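Local coordinates for putative SAM-dependent O-methyltranferase (Podospora anserina, PDB 4YMH), which transfers methyl groups from S-adenosylmethionine to oxygen atoms of its acceptors, as a cation-dependent class I O-methyltransferase, at the interface of chains A and B. Numbering follows the deposited sequence. Chains: chain A/B, Putative SAM-dependent O-methyltranferase.

Contact 1: the interface of chains A and B. Residues chain A 204-205, 208-209, 212, 219, 221; chain B 19, 22-23.
B:Tyr19, near the end of helix 10-22, lies between A:Asp205 of helix 194-212 and A:Leu221 of strand 217-222. CG stands anti to the backbone N (chi1 -175°), which carries the side chain outward from CB toward chain A. Along one edge of the ring CD2 and then CE2 pass the A:Leu221 methyl CD2, the closer pair being CE2 and CD2 at 3.8 Å. On the other edge CE1 lies 3.4 Å from OD1 of A:Asp205, a carboxylate oxygen in the plane of the ring. At the tip the phenol OH donates a short hydrogen bond of 2.6 Å to that same OD1, using its anti lone pair, with carboxylate and ring turned 43° apart. One face of the ring is covered by the amide ND2 of B:Asn23, which is held over the ring centre by its bond to the backbone O of B:Tyr19 (2.9 Å). A phenylalanine in place of B:Tyr19 would probably keep the contact with A:Leu221 but leave the A:Asp205 carboxylate without its phenol donor. The thioether SD of A:Met212 rests 3.5 Å from the backbone C of B:Asn23. One water joins B:Asn23 OD1 to A:Asp205 OD1, and another lies 2.8 Å from A:Ser208 O and 2.9 Å from B:Asn23 O.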
loop_
_atom_site.group_PDB
_atom_site.type_symbol
_atom_site.label_atom_id
_atom_site.label_comp_id
_atom_site.label_asym_id
_atom_site.label_seq_id
_atom_site.Cartn_x
_atom_site.Cartn_y
_atom_site.Cartn_z
ATOM N N LEU A 204 17.622 -9.865 -4.110
ATOM C CA LEU A 204 16.622 -9.011 -3.480
ATOM C C LEU A 204 16.621 -9.168 -1.967
ATOM O O LEU A 204 16.280 -8.231 -1.238
ATOM C CB LEU A 204 15.242 -9.313 -4.056
ATOM C CG LEU A 204 15.087 -8.718 -5.461
ATOM C CD1 LEU A 204 13.896 -9.326 -6.202
ATOM C CD2 LEU A 204 14.958 -7.198 -5.373
ATOM N N ASP A 205 17.019 -10.345 -1.494
ATOM C CA ASP A 205 17.156 -10.550 -0.059
ATOM C C ASP A 205 18.342 -9.721 0.449
ATOM O O ASP A 205 18.251 -9.044 1.492
ATOM C CB ASP A 205 17.342 -12.035 0.264
ATOM C CG ASP A 205 17.693 -12.278 1.719
ATOM O OD1 ASP A 205 16.903 -11.904 2.621
ATOM O OD2 ASP A 205 18.791 -12.830 1.958
ATOM N N SER A 208 17.187 -6.054 0.460
ATOM C CA SER A 208 16.278 -5.787 1.575
ATOM C C SER A 208 17.024 -5.673 2.893
ATOM O O SER A 208 16.738 -4.783 3.684
ATOM C CB SER A 208 15.216 -6.881 1.684
ATOM O OG SER A 208 14.391 -6.895 0.541
ATOM N N ALA A 209 17.980 -6.569 3.130
ATOM C CA ALA A 209 18.753 -6.511 4.371
ATOM C C ALA A 209 19.621 -5.255 4.420
ATOM O O ALA A 209 19.803 -4.654 5.480
ATOM C CB ALA A 209 19.617 -7.760 4.529
ATOM N N MET A 212 17.973 -2.014 5.650
ATOM C CA MET A 212 17.797 -1.889 7.095
ATOM C C MET A 212 19.036 -1.324 7.783
ATOM O O MET A 212 18.949 -0.845 8.917
ATOM C CB MET A 212 17.419 -3.234 7.710
ATOM C CG MET A 212 16.043 -3.723 7.278
ATOM S SD MET A 212 14.720 -2.502 7.524
ATOM C CE MET A 212 14.647 -2.451 9.294
ATOM N N VAL A 219 12.011 2.248 6.003
ATOM C CA VAL A 219 11.650 1.210 5.047
ATOM C C VAL A 219 10.386 0.465 5.446
ATOM O O VAL A 219 10.189 0.118 6.623
ATOM C CB VAL A 219 12.790 0.172 4.893
ATOM C CG1 VAL A 219 12.403 -0.921 3.888
ATOM C CG2 VAL A 219 14.102 0.859 4.505
ATOM N N LEU A 221 8.443 -2.899 3.798
ATOM C CA LEU A 221 8.266 -3.928 2.786
ATOM C C LEU A 221 6.824 -4.389 2.842
ATOM O O LEU A 221 6.431 -5.160 3.713
ATOM C CB LEU A 221 9.243 -5.091 3.001
ATOM C CG LEU A 221 9.150 -6.249 1.994
ATOM C CD1 LEU A 221 8.957 -5.777 0.555
ATOM C CD2 LEU A 221 10.388 -7.184 2.103
ATOM N N TYR B 19 9.081 -12.134 7.454
ATOM C CA TYR B 19 10.159 -11.557 6.646
ATOM C C TYR B 19 9.935 -10.056 6.412
ATOM O O TYR B 19 10.880 -9.256 6.477
ATOM C CB TYR B 19 10.278 -12.284 5.305
ATOM C CG TYR B 19 11.449 -11.825 4.464
ATOM C CD1 TYR B 19 12.692 -12.415 4.598
ATOM C CD2 TYR B 19 11.304 -10.803 3.527
ATOM C CE1 TYR B 19 13.775 -11.999 3.822
ATOM C CE2 TYR B 19 12.377 -10.381 2.760
ATOM C CZ TYR B 19 13.605 -10.979 2.911
ATOM O OH TYR B 19 14.674 -10.553 2.164
ATOM N N LYS B 22 10.780 -8.240 9.626
ATOM C CA LYS B 22 12.222 -8.176 9.820
ATOM C C LYS B 22 12.862 -7.126 8.914
ATOM O O LYS B 22 13.840 -6.494 9.280
ATOM C CB LYS B 22 12.856 -9.550 9.557
ATOM C CG LYS B 22 14.352 -9.633 9.846
ATOM C CD LYS B 22 14.813 -11.085 9.782
ATOM C CE LYS B 22 16.315 -11.229 10.008
ATOM N NZ LYS B 22 17.116 -10.688 8.878
ATOM N N ASN B 23 12.294 -6.930 7.730
ATOM C CA ASN B 23 12.894 -6.028 6.758
ATOM C C ASN B 23 12.127 -4.714 6.574
ATOM O O ASN B 23 12.185 -4.082 5.520
ATOM C CB ASN B 23 13.047 -6.771 5.441
ATOM C CG ASN B 23 14.125 -7.863 5.535
ATOM O OD1 ASN B 23 15.299 -7.565 5.457
ATOM N ND2 ASN B 23 13.719 -9.108 5.765
HETATM O O HOH W 1 14.042 -3.956 3.319
HETATM O O HOH W 2 16.962 -9.807 4.544
#

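Contact 2: the interface of chains A and B. Residues chain A 8, 12, 15; chain B 178, 181, 184-185.
The backbone of A:Thr12 and A:Arg15 is helical, in helix 10-22, whereas that of B:Asp184 and B:Cys185, which they meet, runs through a loop with psi close to zero. A:Arg15 reaches across with its guanidinium end-on. NH2 bonds both carboxylate oxygens of B:Asp184 on their syn sides, OD1 at 3.2 Å and OD2 at 3.0 Å. NH1 forms a salt bridge of 3.0 Å to OD2, approaching from above the carboxylate plane. OD2 thus accepts from two nitrogens, and the two flat groups are twisted 39° apart, so the pairing is not a flat, parallel one. The B:Asp184 carboxylate is set between its own backbone N and carbonyl carbon (chi1 60°), which turns it to the arginine tip. Next to it, the B:Cys185 sulfur SG packs against the methyl CG2 of A:Thr12 at 3.7 Å and also touches the guanidinium carbon. The other branch of A:Thr12, the hydroxyl OG1, holds a water at 2.8 Å that also binds the backbone O of B:Asp184. At the margin, CE1 of the A:Phe8 ring comes 3.5 Å from B:Cys185 O. The patch ties the N-terminal helix of one subunit to a loop of the other and probably helps to hold together the two-fold pair of the deposited assembly.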
loop_
_atom_site.group_PDB
_atom_site.type_symbol
_atom_site.label_atom_id
_atom_site.label_comp_id
_atom_site.label_asym_id
_atom_site.label_seq_id
_atom_site.Cartn_x
_atom_site.Cartn_y
_atom_site.Cartn_z
ATOM N N PHE A 8 -4.052 -17.796 0.212
ATOM C CA PHE A 8 -4.972 -18.090 -0.891
ATOM C C PHE A 8 -4.327 -19.169 -1.770
ATOM O O PHE A 8 -3.115 -19.140 -1.971
ATOM C CB PHE A 8 -5.264 -16.833 -1.735
ATOM C CG PHE A 8 -6.122 -15.782 -1.038
ATOM C CD1 PHE A 8 -7.414 -16.079 -0.624
ATOM C CD2 PHE A 8 -5.648 -14.497 -0.843
ATOM C CE1 PHE A 8 -8.208 -15.128 -0.006
ATOM C CE2 PHE A 8 -6.444 -13.524 -0.215
ATOM C CZ PHE A 8 -7.722 -13.845 0.199
ATOM N N THR A 12 -8.143 -19.128 -6.108
ATOM C CA THR A 12 -8.796 -18.158 -5.238
ATOM C C THR A 12 -8.058 -16.816 -5.257
ATOM O O THR A 12 -8.688 -15.755 -5.248
ATOM C CB THR A 12 -8.893 -18.691 -3.791
ATOM O OG1 THR A 12 -9.457 -20.010 -3.810
ATOM C CG2 THR A 12 -9.767 -17.790 -2.936
ATOM N N ARG A 15 -9.230 -15.026 -8.249
ATOM C CA ARG A 15 -10.576 -14.481 -8.048
ATOM C C ARG A 15 -10.553 -13.205 -7.187
ATOM O O ARG A 15 -11.268 -12.229 -7.474
ATOM C CB ARG A 15 -11.496 -15.539 -7.433
ATOM C CG ARG A 15 -11.968 -16.580 -8.439
ATOM C CD ARG A 15 -12.555 -17.809 -7.759
ATOM N NE ARG A 15 -13.757 -17.492 -6.998
ATOM C CZ ARG A 15 -14.167 -18.181 -5.940
ATOM N NH1 ARG A 15 -13.461 -19.220 -5.512
ATOM N NH2 ARG A 15 -15.275 -17.825 -5.305
ATOM N N GLY B 178 -11.132 -12.897 3.457
ATOM C CA GLY B 178 -11.374 -13.452 2.139
ATOM C C GLY B 178 -12.852 -13.668 1.858
ATOM O O GLY B 178 -13.253 -13.793 0.700
ATOM N N ILE B 181 -15.171 -11.853 -0.777
ATOM C CA ILE B 181 -15.224 -12.297 -2.163
ATOM C C ILE B 181 -16.211 -13.446 -2.267
ATOM O O ILE B 181 -17.030 -13.500 -3.191
ATOM C CB ILE B 181 -13.842 -12.689 -2.700
ATOM C CG1 ILE B 181 -12.905 -11.471 -2.753
ATOM C CG2 ILE B 181 -13.979 -13.213 -4.121
ATOM C CD1 ILE B 181 -12.174 -11.121 -1.464
ATOM N N ASP B 184 -16.499 -19.243 0.169
ATOM C CA ASP B 184 -15.605 -20.354 -0.157
ATOM C C ASP B 184 -14.154 -19.905 -0.223
ATOM O O ASP B 184 -13.274 -20.705 -0.548
ATOM C CB ASP B 184 -15.996 -20.989 -1.494
ATOM C CG ASP B 184 -15.937 -19.993 -2.659
ATOM O OD1 ASP B 184 -16.266 -18.801 -2.459
ATOM O OD2 ASP B 184 -15.579 -20.408 -3.779
ATOM N N CYS B 185 -13.895 -18.632 0.085
ATOM C CA CYS B 185 -12.552 -18.097 -0.113
ATOM C C CYS B 185 -11.624 -18.103 1.116
ATOM O O CYS B 185 -10.569 -17.480 1.076
ATOM C CB CYS B 185 -12.645 -16.679 -0.671
ATOM S SG CYS B 185 -13.287 -16.662 -2.364
HETATM O O HOH W 3 -10.652 -21.095 -1.526
#

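Contact 3: the interface of chains A and B. Residues chain A 3-5, 175, 181, 223; chain B 8, 13, 16-17, 20, 52.
Helix 10-22 of chain B, an N-terminal element of this cation-dependent O-methyltransferase family member, lies against A:Ser4 and A:Ile5 of the N-terminal segment of chain A. The hydroxyl OG of B:Ser17, anti to its backbone N (chi1 -179°), extends from the helix and accepts the backbone N-H of A:Ser4 at 2.8 Å in a fairly straight bond (161° at H). The hydroxyl OG of A:Ser4 turns instead to a water that also bonds the backbone N of B:Leu52. A:Ile5 contributes two branches. Its long one ends in CD1, which sits 3.6 Å from the B:Val16 methyl CG1 and also near the B:Ser17 backbone; its CG2 methyl reaches the CB of B:Ala13 and the rim of the B:Phe8 ring. The side chains of A:Ile5 and B:Val16 cross at about a right angle, as do those of A:Ile181 and B:Val16, with A:Ile181 CG1 4.0 Å from B:Val16 CG2. B:Val16 also presents CG1 to A:Phe175 CZ at 3.7 Å, while its CG2 lies over one face of its own chain's B:Phe8 ring, nearer the rim. The tip of the A:Phe175 ring, CZ, meets the B:Cys20 sulfur SG at 3.5 Å. A:Pro223 CG and B:Leu52 CD2 meet tip to tip, 4.0 Å apart.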
loop_
_atom_site.group_PDB
_atom_site.type_symbol
_atom_site.label_atom_id
_atom_site.label_comp_id
_atom_site.label_asym_id
_atom_site.label_seq_id
_atom_site.Cartn_x
_atom_site.Cartn_y
_atom_site.Cartn_z
ATOM N N GLY A 3 0.696 -13.968 11.220
ATOM C CA GLY A 3 1.020 -12.674 10.659
ATOM C C GLY A 3 -0.066 -11.912 9.930
ATOM O O GLY A 3 -1.260 -12.040 10.208
ATOM N N SER A 4 0.384 -11.128 8.957
ATOM C CA SER A 4 -0.411 -10.106 8.303
ATOM C C SER A 4 -0.948 -10.484 6.935
ATOM O O SER A 4 -1.664 -9.695 6.323
ATOM C CB SER A 4 0.433 -8.838 8.158
ATOM O OG SER A 4 0.860 -8.394 9.426
ATOM N N ILE A 5 -0.592 -11.668 6.441
ATOM C CA ILE A 5 -0.906 -12.024 5.063
ATOM C C ILE A 5 -1.956 -13.131 4.971
ATOM O O ILE A 5 -1.846 -14.153 5.633
ATOM C CB ILE A 5 0.385 -12.463 4.325
ATOM C CG1 ILE A 5 1.376 -11.299 4.288
ATOM C CG2 ILE A 5 0.095 -12.984 2.929
ATOM C CD1 ILE A 5 2.761 -11.716 3.829
ATOM N N PHE A 175 9.555 -9.500 -3.787
ATOM C CA PHE A 175 9.385 -10.873 -3.295
ATOM C C PHE A 175 9.950 -11.930 -4.242
ATOM O O PHE A 175 10.149 -13.070 -3.836
ATOM C CB PHE A 175 7.905 -11.197 -3.074
ATOM C CG PHE A 175 7.318 -10.592 -1.821
ATOM C CD1 PHE A 175 8.127 -10.011 -0.852
ATOM C CD2 PHE A 175 5.953 -10.628 -1.611
ATOM C CE1 PHE A 175 7.571 -9.475 0.306
ATOM C CE2 PHE A 175 5.391 -10.081 -0.457
ATOM C CZ PHE A 175 6.201 -9.509 0.498
ATOM N N ILE A 181 12.108 -14.683 0.001
ATOM C CA ILE A 181 11.986 -15.132 1.384
ATOM C C ILE A 181 12.665 -16.504 1.571
ATOM O O ILE A 181 13.369 -16.745 2.549
ATOM C CB ILE A 181 10.499 -15.183 1.831
ATOM C CG1 ILE A 181 9.865 -13.794 1.747
ATOM C CG2 ILE A 181 10.395 -15.705 3.277
ATOM C CD1 ILE A 181 9.314 -13.420 0.352
ATOM N N PRO A 223 3.513 -6.271 1.761
ATOM C CA PRO A 223 3.182 -7.558 1.137
ATOM C C PRO A 223 1.980 -7.419 0.197
ATOM O O PRO A 223 0.904 -7.989 0.438
ATOM C CB PRO A 223 2.862 -8.462 2.332
ATOM C CG PRO A 223 2.266 -7.503 3.343
ATOM C CD PRO A 223 3.007 -6.180 3.148
ATOM N N PHE B 8 -0.159 -18.156 -1.254
ATOM C CA PHE B 8 0.636 -18.768 -0.179
ATOM C C PHE B 8 -0.229 -19.715 0.646
ATOM O O PHE B 8 -1.410 -19.444 0.841
ATOM C CB PHE B 8 1.211 -17.706 0.756
ATOM C CG PHE B 8 2.200 -16.780 0.113
ATOM C CD1 PHE B 8 3.400 -17.262 -0.384
ATOM C CD2 PHE B 8 1.954 -15.419 0.060
ATOM C CE1 PHE B 8 4.320 -16.406 -0.961
ATOM C CE2 PHE B 8 2.878 -14.559 -0.509
ATOM C CZ PHE B 8 4.057 -15.056 -1.023
ATOM N N ALA B 13 2.533 -18.018 4.197
ATOM C CA ALA B 13 2.055 -16.653 4.455
ATOM C C ALA B 13 2.694 -16.111 5.739
ATOM O O ALA B 13 3.150 -14.952 5.800
ATOM C CB ALA B 13 0.527 -16.623 4.572
ATOM N N VAL B 16 6.371 -15.233 5.195
ATOM C CA VAL B 16 6.568 -14.028 4.402
ATOM C C VAL B 16 6.237 -12.795 5.234
ATOM O O VAL B 16 6.943 -11.791 5.170
ATOM C CB VAL B 16 5.724 -14.051 3.110
ATOM C CG1 VAL B 16 5.887 -12.742 2.354
ATOM C CG2 VAL B 16 6.168 -15.246 2.234
ATOM N N SER B 17 5.190 -12.888 6.046
ATOM C CA SER B 17 4.850 -11.797 6.950
ATOM C C SER B 17 5.992 -11.526 7.953
ATOM O O SER B 17 6.388 -10.363 8.178
ATOM C CB SER B 17 3.536 -12.113 7.674
ATOM O OG SER B 17 3.178 -11.060 8.542
ATOM N N CYS B 20 8.697 -9.676 6.127
ATOM C CA CYS B 20 8.356 -8.254 5.974
ATOM C C CYS B 20 8.599 -7.478 7.245
ATOM O O CYS B 20 9.058 -6.337 7.199
ATOM C CB CYS B 20 6.900 -8.084 5.564
ATOM S SG CYS B 20 6.584 -8.649 3.863
ATOM N N LEU B 52 3.006 -5.887 11.777
ATOM C CA LEU B 52 3.409 -5.334 10.472
ATOM C C LEU B 52 2.481 -4.179 10.066
ATOM O O LEU B 52 2.941 -3.111 9.612
ATOM C CB LEU B 52 3.424 -6.422 9.384
ATOM C CG LEU B 52 3.903 -5.943 8.007
ATOM C CD1 LEU B 52 5.330 -5.388 8.053
ATOM C CD2 LEU B 52 3.810 -7.093 7.011
HETATM O O HOH W 4 2.639 -8.975 11.836
#

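Contact 4: the interface of chains A and B. Residues chain A 181-182, 184-185; chain B 12, 15-16.
B:Arg15, A:Cys185 and A:Ile181 bury the most surface here, and the arginine is the centre of the patch. Its chain leaves helix 10-22 of chain B and bends at chi3 (70°), which brings the guanidinium over the A:Cys185 sulfur; SG lies beneath the centre of one face, 3.7 Å from CZ. The edge of the same group meets A:Asp184 end-on. NH1 gives a nearly straight bond (173° at H) of 2.7 Å to OD2, met from above the carboxylate plane, and NH2 gives one of 2.8 Å to the syn lone pair of OD1. The two planes are turned 43° apart. NH2 also bonds a water at 2.9 Å, which lies in the guanidinium plane and reaches the backbone O of A:Ile181 at 2.7 Å. Sulfur on a face, with carboxylate and water at the edge, is likely to restrict the rotation of the guanidinium. An alanine in place of B:Arg15 would probably leave the A:Asp184 carboxylate without its charged mate and open a gap over the A:Cys185 sulfur. The A:Ile181 methyl CG2 lies 4.1 Å from the B:Arg15 backbone O, and the CG1 branch continues onto B:Val16. One turn earlier, the B:Thr12 methyl CG2 packs on A:Cys185 CB at 3.9 Å, while its OG1 shares a water with A:Asp184 O. By charge, sulfur packing and bridging water, the site joins a loop of one subunit to a helix of the other and probably steadies this pair.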
loop_
_atom_site.group_PDB
_atom_site.type_symbol
_atom_site.label_atom_id
_atom_site.label_comp_id
_atom_site.label_asym_id
_atom_site.label_seq_id
_atom_site.Cartn_x
_atom_site.Cartn_y
_atom_site.Cartn_z
ATOM N N ILE A 181 12.108 -14.683 0.001
ATOM C CA ILE A 181 11.986 -15.132 1.384
ATOM C C ILE A 181 12.665 -16.504 1.571
ATOM O O ILE A 181 13.369 -16.745 2.549
ATOM C CB ILE A 181 10.499 -15.183 1.831
ATOM C CG1 ILE A 181 9.865 -13.794 1.747
ATOM C CG2 ILE A 181 10.395 -15.705 3.277
ATOM C CD1 ILE A 181 9.314 -13.420 0.352
ATOM N N GLY A 182 12.482 -17.399 0.615
ATOM C CA GLY A 182 13.169 -18.692 0.664
ATOM C C GLY A 182 12.870 -19.471 -0.590
ATOM O O GLY A 182 11.836 -19.251 -1.219
ATOM N N ASP A 184 11.824 -22.340 -1.049
ATOM C CA ASP A 184 10.650 -23.210 -0.923
ATOM C C ASP A 184 9.327 -22.446 -0.782
ATOM O O ASP A 184 8.292 -23.045 -0.498
ATOM C CB ASP A 184 10.810 -24.161 0.271
ATOM C CG ASP A 184 10.939 -23.440 1.608
ATOM O OD1 ASP A 184 11.528 -22.336 1.668
ATOM O OD2 ASP A 184 10.466 -24.002 2.619
ATOM N N CYS A 185 9.341 -21.143 -1.036
ATOM C CA CYS A 185 8.162 -20.332 -0.749
ATOM C C CYS A 185 7.232 -20.111 -1.953
ATOM O O CYS A 185 6.276 -19.344 -1.856
ATOM C CB CYS A 185 8.599 -18.982 -0.171
ATOM S SG CYS A 185 9.251 -19.092 1.526
ATOM N N THR B 12 3.520 -20.604 4.883
ATOM C CA THR B 12 4.302 -19.708 4.041
ATOM C C THR B 12 3.840 -18.254 4.149
ATOM O O THR B 12 4.661 -17.348 4.183
ATOM C CB THR B 12 4.247 -20.139 2.566
ATOM O OG1 THR B 12 4.590 -21.527 2.468
ATOM C CG2 THR B 12 5.220 -19.316 1.743
ATOM N N ARG B 15 5.507 -17.092 7.186
ATOM C CA ARG B 15 6.936 -16.830 6.952
ATOM C C ARG B 15 7.191 -15.508 6.202
ATOM O O ARG B 15 8.123 -14.752 6.513
ATOM C CB ARG B 15 7.564 -17.986 6.159
ATOM C CG ARG B 15 7.922 -19.168 7.008
ATOM C CD ARG B 15 8.327 -20.354 6.123
ATOM N NE ARG B 15 9.608 -20.155 5.453
ATOM C CZ ARG B 15 10.116 -21.015 4.576
ATOM N NH1 ARG B 15 9.427 -22.096 4.245
ATOM N NH2 ARG B 15 11.306 -20.799 4.033
ATOM N N VAL B 16 6.371 -15.233 5.195
ATOM C CA VAL B 16 6.568 -14.028 4.402
ATOM C C VAL B 16 6.237 -12.795 5.234
ATOM O O VAL B 16 6.943 -11.791 5.170
ATOM C CB VAL B 16 5.724 -14.051 3.110
ATOM C CG1 VAL B 16 5.887 -12.742 2.354
ATOM C CG2 VAL B 16 6.168 -15.246 2.234
HETATM O O HOH W 5 13.182 -18.676 4.409
HETATM O O HOH W 6 5.719 -23.032 0.461
#

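Contacts 2 and 4 are essentially the same meeting of helix 10-22 with the 181-185 loop, with the chains exchanged, their C-alpha centres about 21 Å apart. Contact 3 lies between, about 8 Å from contact 4, with which it shares A:Ile181 and B:Val16, and about 17 Å from contact 2. Contact 1 is about 12 Å from contact 3 and about 28 Å from contact 2. Helix 10-22 of chain B takes part in contacts 1, 3 and 4, and its chain A twin in contact 2. A two-fold interface built largely on this helix may represent the dimer in solution, which the structure alone does not show.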